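Local coordinates for protein NAD(P)H-flavin oxidoreductase (Staphylococcus epidermidis ATCC 12228, PDB 3GBH) that binds flavin mononucleotide and probably uses it to carry electrons from NAD(P)H to an acceptor, as in other members of the nitroreductase family, at residues L92-D104 with K116-K128. Numbering follows the deposited sequence.
Sequences LQNYEKAEQIYGD and KAQLLDWILPYYK. With CA (calcium ion), chain N.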
loop_
_atom_site.group_PDB
_atom_site.type_symbol
_atom_site.label_atom_id
_atom_site.label_comp_id
_atom_site.label_asym_id
_atom_site.label_seq_id
_atom_site.Cartn_x
_atom_site.Cartn_y
_atom_site.Cartn_z
ATOM N N LEU B 92 27.089 -14.254 30.885
ATOM C CA LEU B 92 28.153 -13.238 30.755
ATOM C C LEU B 92 29.449 -13.825 30.195
ATOM O O LEU B 92 30.347 -13.061 29.820
ATOM C CB LEU B 92 28.451 -12.587 32.126
ATOM C CG LEU B 92 27.308 -11.829 32.803
ATOM C CD1 LEU B 92 27.731 -11.391 34.222
ATOM C CD2 LEU B 92 26.885 -10.636 31.979
ATOM N N GLN B 93 29.545 -15.162 30.147
ATOM C CA GLN B 93 30.653 -15.879 29.478
ATOM C C GLN B 93 30.178 -16.643 28.247
ATOM O O GLN B 93 30.644 -17.748 27.934
ATOM C CB GLN B 93 31.348 -16.803 30.466
ATOM C CG GLN B 93 31.969 -16.051 31.639
ATOM C CD GLN B 93 32.477 -16.971 32.707
ATOM O OE1 GLN B 93 33.154 -17.940 32.419
ATOM N NE2 GLN B 93 32.163 -16.664 33.960
ATOM N N ASN B 94 29.280 -16.004 27.502
ATOM C CA ASN B 94 28.637 -16.611 26.375
ATOM C C ASN B 94 29.600 -17.075 25.277
ATOM O O ASN B 94 29.248 -17.955 24.469
ATOM C CB ASN B 94 27.589 -15.659 25.797
ATOM C CG ASN B 94 28.135 -14.281 25.509
ATOM O OD1 ASN B 94 28.948 -14.137 24.615
ATOM N ND2 ASN B 94 27.676 -13.242 26.264
ATOM N N TYR B 95 30.786 -16.458 25.244
ATOM C CA TYR B 95 31.830 -16.745 24.244
ATOM C C TYR B 95 32.434 -18.128 24.458
ATOM O O TYR B 95 33.121 -18.662 23.587
ATOM C CB TYR B 95 32.943 -15.689 24.288
ATOM C CG TYR B 95 33.457 -15.443 25.688
ATOM C CD1 TYR B 95 34.319 -16.338 26.295
ATOM C CD2 TYR B 95 33.002 -14.354 26.434
ATOM C CE1 TYR B 95 34.751 -16.134 27.576
ATOM C CE2 TYR B 95 33.434 -14.141 27.698
ATOM C CZ TYR B 95 34.293 -15.037 28.280
ATOM O OH TYR B 95 34.720 -14.818 29.577
ATOM N N GLU B 96 32.163 -18.734 25.609
ATOM C CA GLU B 96 32.577 -20.123 25.807
ATOM C C GLU B 96 31.910 -21.077 24.806
ATOM O O GLU B 96 32.408 -22.167 24.609
ATOM C CB GLU B 96 32.350 -20.591 27.256
ATOM C CG GLU B 96 33.206 -19.875 28.290
ATOM C CD GLU B 96 34.683 -20.248 28.234
ATOM O OE1 GLU B 96 35.007 -21.300 27.666
ATOM O OE2 GLU B 96 35.518 -19.485 28.749
ATOM N N LYS B 97 30.801 -20.676 24.187
ATOM C CA LYS B 97 30.140 -21.478 23.127
ATOM C C LYS B 97 30.537 -21.115 21.694
ATOM O O LYS B 97 29.989 -21.667 20.718
ATOM C CB LYS B 97 28.598 -21.390 23.276
ATOM C CG LYS B 97 28.079 -22.087 24.585
ATOM C CD LYS B 97 26.601 -22.368 24.508
ATOM C CE LYS B 97 26.047 -22.925 25.833
ATOM N NZ LYS B 97 26.725 -24.152 26.266
ATOM N N ALA B 98 31.474 -20.180 21.547
ATOM C CA ALA B 98 31.864 -19.684 20.224
ATOM C C ALA B 98 32.371 -20.808 19.314
ATOM O O ALA B 98 31.963 -20.907 18.160
ATOM C CB ALA B 98 32.925 -18.596 20.359
ATOM N N GLU B 99 33.240 -21.667 19.836
ATOM C CA GLU B 99 33.817 -22.728 19.023
ATOM C C GLU B 99 32.707 -23.648 18.526
ATOM O O GLU B 99 32.687 -24.026 17.362
ATOM C CB GLU B 99 34.905 -23.493 19.781
ATOM C CG GLU B 99 36.227 -22.684 20.011
ATOM C CD GLU B 99 37.016 -22.417 18.708
ATOM O OE1 GLU B 99 36.659 -23.011 17.643
ATOM O OE2 GLU B 99 38.001 -21.623 18.762
ATOM N N GLN B 100 31.746 -23.943 19.404
ATOM C CA GLN B 100 30.613 -24.809 19.052
ATOM C C GLN B 100 29.752 -24.217 17.964
ATOM O O GLN B 100 29.449 -24.891 16.978
ATOM C CB GLN B 100 29.725 -25.061 20.277
ATOM C CG GLN B 100 28.592 -26.022 19.999
ATOM C CD GLN B 100 27.618 -26.149 21.154
ATOM O OE1 GLN B 100 27.843 -25.613 22.249
ATOM N NE2 GLN B 100 26.510 -26.865 20.907
ATOM N N ILE B 101 29.342 -22.958 18.170
ATOM C CA ILE B 101 28.438 -22.248 17.280
ATOM C C ILE B 101 29.065 -22.089 15.904
ATOM O O ILE B 101 28.474 -22.448 14.854
ATOM C CB ILE B 101 28.081 -20.823 17.883
ATOM C CG1 ILE B 101 27.207 -20.971 19.137
ATOM C CG2 ILE B 101 27.310 -19.948 16.897
ATOM C CD1 ILE B 101 27.043 -19.652 19.939
ATOM N N TYR B 102 30.276 -21.552 15.900
ATOM C CA TYR B 102 30.946 -21.265 14.644
ATOM C C TYR B 102 31.372 -22.562 13.981
ATOM O O TYR B 102 31.303 -22.685 12.757
ATOM C CB TYR B 102 32.085 -20.282 14.851
ATOM C CG TYR B 102 31.576 -18.849 15.037
ATOM C CD1 TYR B 102 30.783 -18.483 16.127
ATOM C CD2 TYR B 102 31.872 -17.883 14.109
ATOM C CE1 TYR B 102 30.311 -17.150 16.277
ATOM C CE2 TYR B 102 31.426 -16.580 14.242
ATOM C CZ TYR B 102 30.651 -16.211 15.311
ATOM O OH TYR B 102 30.215 -14.906 15.390
ATOM N N GLY B 103 31.735 -23.544 14.789
ATOM C CA GLY B 103 32.018 -24.895 14.299
ATOM C C GLY B 103 30.818 -25.493 13.567
ATOM O O GLY B 103 30.961 -26.108 12.505
ATOM N N ASP B 104 29.629 -25.308 14.141
ATOM C CA ASP B 104 28.363 -25.744 13.515
ATOM C C ASP B 104 28.127 -25.066 12.178
ATOM O O ASP B 104 27.633 -25.686 11.234
ATOM C CB ASP B 104 27.163 -25.484 14.457
ATOM C CG ASP B 104 27.096 -26.468 15.645
ATOM O OD1 ASP B 104 27.956 -27.368 15.762
ATOM O OD2 ASP B 104 26.177 -26.324 16.491
ATOM N N LYS B 116 35.982 -18.877 9.559
ATOM C CA LYS B 116 35.635 -19.012 10.970
ATOM C C LYS B 116 36.819 -18.528 11.846
ATOM O O LYS B 116 36.607 -17.788 12.777
ATOM C CB LYS B 116 35.236 -20.426 11.345
ATOM C CG LYS B 116 35.243 -20.641 12.846
ATOM C CD LYS B 116 35.014 -22.072 13.256
ATOM C CE LYS B 116 36.282 -22.791 13.416
ATOM N NZ LYS B 116 36.913 -22.886 14.726
ATOM N N ALA B 117 38.030 -18.960 11.529
ATOM C CA ALA B 117 39.228 -18.612 12.310
ATOM C C ALA B 117 39.448 -17.098 12.308
ATOM O O ALA B 117 39.758 -16.509 13.350
ATOM C CB ALA B 117 40.446 -19.342 11.785
ATOM N N GLN B 118 39.240 -16.468 11.152
ATOM C CA GLN B 118 39.433 -15.029 11.022
ATOM C C GLN B 118 38.414 -14.290 11.856
ATOM O O GLN B 118 38.745 -13.306 12.485
ATOM C CB GLN B 118 39.356 -14.572 9.548
ATOM C CG GLN B 118 40.470 -15.066 8.634
ATOM C CD GLN B 118 41.867 -14.669 9.106
ATOM O OE1 GLN B 118 42.045 -13.677 9.794
ATOM N NE2 GLN B 118 42.850 -15.464 8.758
ATOM N N LEU B 119 37.169 -14.763 11.859
ATOM C CA LEU B 119 36.112 -14.130 12.635
ATOM C C LEU B 119 36.392 -14.247 14.143
ATOM O O LEU B 119 36.332 -13.254 14.891
ATOM C CB LEU B 119 34.749 -14.757 12.327
ATOM C CG LEU B 119 34.100 -14.450 10.982
ATOM C CD1 LEU B 119 32.908 -15.389 10.810
ATOM C CD2 LEU B 119 33.662 -12.973 10.921
ATOM N N LEU B 120 36.692 -15.463 14.590
ATOM C CA LEU B 120 36.928 -15.678 16.021
ATOM C C LEU B 120 38.197 -14.966 16.495
ATOM O O LEU B 120 38.261 -14.571 17.650
ATOM C CB LEU B 120 36.983 -17.170 16.365
ATOM C CG LEU B 120 35.644 -17.924 16.208
ATOM C CD1 LEU B 120 35.846 -19.373 16.562
ATOM C CD2 LEU B 120 34.527 -17.309 17.033
ATOM N N ASP B 121 39.193 -14.807 15.617
ATOM C CA ASP B 121 40.432 -14.077 15.944
ATOM C C ASP B 121 40.146 -12.659 16.455
ATOM O O ASP B 121 40.869 -12.149 17.288
ATOM C CB ASP B 121 41.373 -13.989 14.729
ATOM C CG ASP B 121 42.223 -15.238 14.523
ATOM O OD1 ASP B 121 42.192 -16.160 15.369
ATOM O OD2 ASP B 121 42.958 -15.273 13.508
ATOM N N TRP B 122 39.100 -12.002 15.947
ATOM C CA TRP B 122 38.750 -10.670 16.508
ATOM C C TRP B 122 37.606 -10.741 17.496
ATOM O O TRP B 122 37.615 -10.016 18.499
ATOM C CB TRP B 122 38.489 -9.563 15.456
ATOM C CG TRP B 122 37.276 -9.724 14.600
ATOM C CD1 TRP B 122 37.231 -10.274 13.353
ATOM C CD2 TRP B 122 35.934 -9.314 14.908
ATOM N NE1 TRP B 122 35.944 -10.250 12.865
ATOM C CE2 TRP B 122 35.125 -9.666 13.796
ATOM C CE3 TRP B 122 35.333 -8.693 16.010
ATOM C CZ2 TRP B 122 33.764 -9.420 13.759
ATOM C CZ3 TRP B 122 33.975 -8.456 15.972
ATOM C CH2 TRP B 122 33.203 -8.817 14.850
ATOM N N ILE B 123 36.628 -11.609 17.239
ATOM C CA ILE B 123 35.469 -11.697 18.123
ATOM C C ILE B 123 35.875 -12.070 19.563
ATOM O O ILE B 123 35.432 -11.426 20.514
ATOM C CB ILE B 123 34.421 -12.699 17.582
ATOM C CG1 ILE B 123 33.767 -12.116 16.325
ATOM C CG2 ILE B 123 33.307 -12.991 18.641
ATOM C CD1 ILE B 123 32.999 -13.150 15.506
ATOM N N LEU B 124 36.724 -13.077 19.720
ATOM C CA LEU B 124 37.027 -13.587 21.073
ATOM C C LEU B 124 37.771 -12.550 21.958
ATOM O O LEU B 124 37.327 -12.259 23.071
ATOM C CB LEU B 124 37.732 -14.956 21.033
ATOM C CG LEU B 124 36.836 -16.165 20.638
ATOM C CD1 LEU B 124 37.652 -17.462 20.482
ATOM C CD2 LEU B 124 35.653 -16.349 21.619
ATOM N N PRO B 125 38.869 -11.971 21.461
ATOM C CA PRO B 125 39.520 -10.923 22.264
ATOM C C PRO B 125 38.597 -9.754 22.608
ATOM O O PRO B 125 38.728 -9.141 23.659
ATOM C CB PRO B 125 40.660 -10.440 21.363
ATOM C CG PRO B 125 40.921 -11.581 20.420
ATOM C CD PRO B 125 39.588 -12.242 20.207
ATOM N N TYR B 126 37.679 -9.440 21.722
ATOM C CA TYR B 126 36.758 -8.339 21.965
ATOM C C TYR B 126 35.786 -8.698 23.096
ATOM O O TYR B 126 35.696 -7.966 24.087
ATOM C CB TYR B 126 36.058 -7.926 20.664
ATOM C CG TYR B 126 34.852 -7.051 20.850
ATOM C CD1 TYR B 126 34.951 -5.781 21.416
ATOM C CD2 TYR B 126 33.594 -7.491 20.434
ATOM C CE1 TYR B 126 33.806 -4.989 21.583
ATOM C CE2 TYR B 126 32.479 -6.728 20.599
ATOM C CZ TYR B 126 32.582 -5.480 21.168
ATOM O OH TYR B 126 31.415 -4.751 21.306
ATOM N N TYR B 127 35.129 -9.848 22.989
ATOM C CA TYR B 127 34.145 -10.291 24.005
ATOM C C TYR B 127 34.803 -10.603 25.345
ATOM O O TYR B 127 34.249 -10.277 26.400
ATOM C CB TYR B 127 33.324 -11.509 23.496
ATOM C CG TYR B 127 31.930 -11.153 22.949
ATOM C CD1 TYR B 127 31.716 -9.986 22.228
ATOM C CD2 TYR B 127 30.832 -11.996 23.167
ATOM C CE1 TYR B 127 30.453 -9.626 21.773
ATOM C CE2 TYR B 127 29.556 -11.656 22.709
ATOM C CZ TYR B 127 29.387 -10.466 21.993
ATOM O OH TYR B 127 28.147 -10.104 21.555
ATOM N N LYS B 128 35.975 -11.220 25.318
ATOM C CA LYS B 128 36.647 -11.607 26.556
ATOM C C LYS B 128 37.161 -10.412 27.331
ATOM O O LYS B 128 37.456 -10.529 28.514
ATOM C CB LYS B 128 37.832 -12.550 26.284
ATOM C CG LYS B 128 37.422 -13.949 25.860
ATOM C CD LYS B 128 38.659 -14.812 25.602
ATOM C CE LYS B 128 38.305 -16.266 25.330
ATOM N NZ LYS B 128 39.517 -17.074 24.894
HETATM CA CA CA N . 29.303 -29.270 15.958
HETATM O O HOH W 1 30.693 -27.339 16.598
HETATM O O HOH W 2 28.355 -29.322 17.956
HETATM O O HOH W 3 28.731 -32.055 16.359
#
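Y102 and L120 meet in the tightly packed part of this antiparallel helix pair, a worked example of how one aromatic knob can seat two helices whose axes come no closer than 10.7 Å. Methyl CD2 of L120 stands over the centre of the Y102 ring in a CH-pi contact, 3.9 Å from the ring centroid. L119 CD1 lies at the edge of the same ring, near its plane, I123 CD1 approaches its hydroxyl end, and the K116 methylenes pack on Y102 CB, completing a knob-into-hole fit. With CG beside the backbone N (chi1 -76°), the ring reaches out between these four residues, and its hydroxyl is hydrogen-bonded to the carbonyl oxygen of V49. One turn back, methyls CD2 of L120 and L124 both close on A98, with its CB 3.8 Å from L124 CD2.

Near the start of 92-104, N94 OD1 meets the edge of the Y127 ring, 3.2 Å from Y127 CE2; it is buried with no polar partner, whereas N94 ND2 bonds to the carbonyl of D91 and Y127 OH to S48.

The solvent side is looser. There the extended chain of K128 runs across one face of Y95, with K128 CG 3.9 Å from the Y95 ring centroid. E99 bends at chi2 (-69°) and K116 at its last two torsions, bringing K116 NZ within 2.9 Å of E99 OE1 in a salt bridge whose hydrogen bond is weak; E113 shares the ammonium.

Beyond this interface, D104 binds a calcium ion together with E107, while Q100 NE2 is hydrogen-bonded to D208 of the second subunit. N94 and Y127 also rest on helix 132-156, and segment 92-104 follows directly from strand 84-91, an inner strand of the antiparallel sheet, with the helix pair standing at that strand's end.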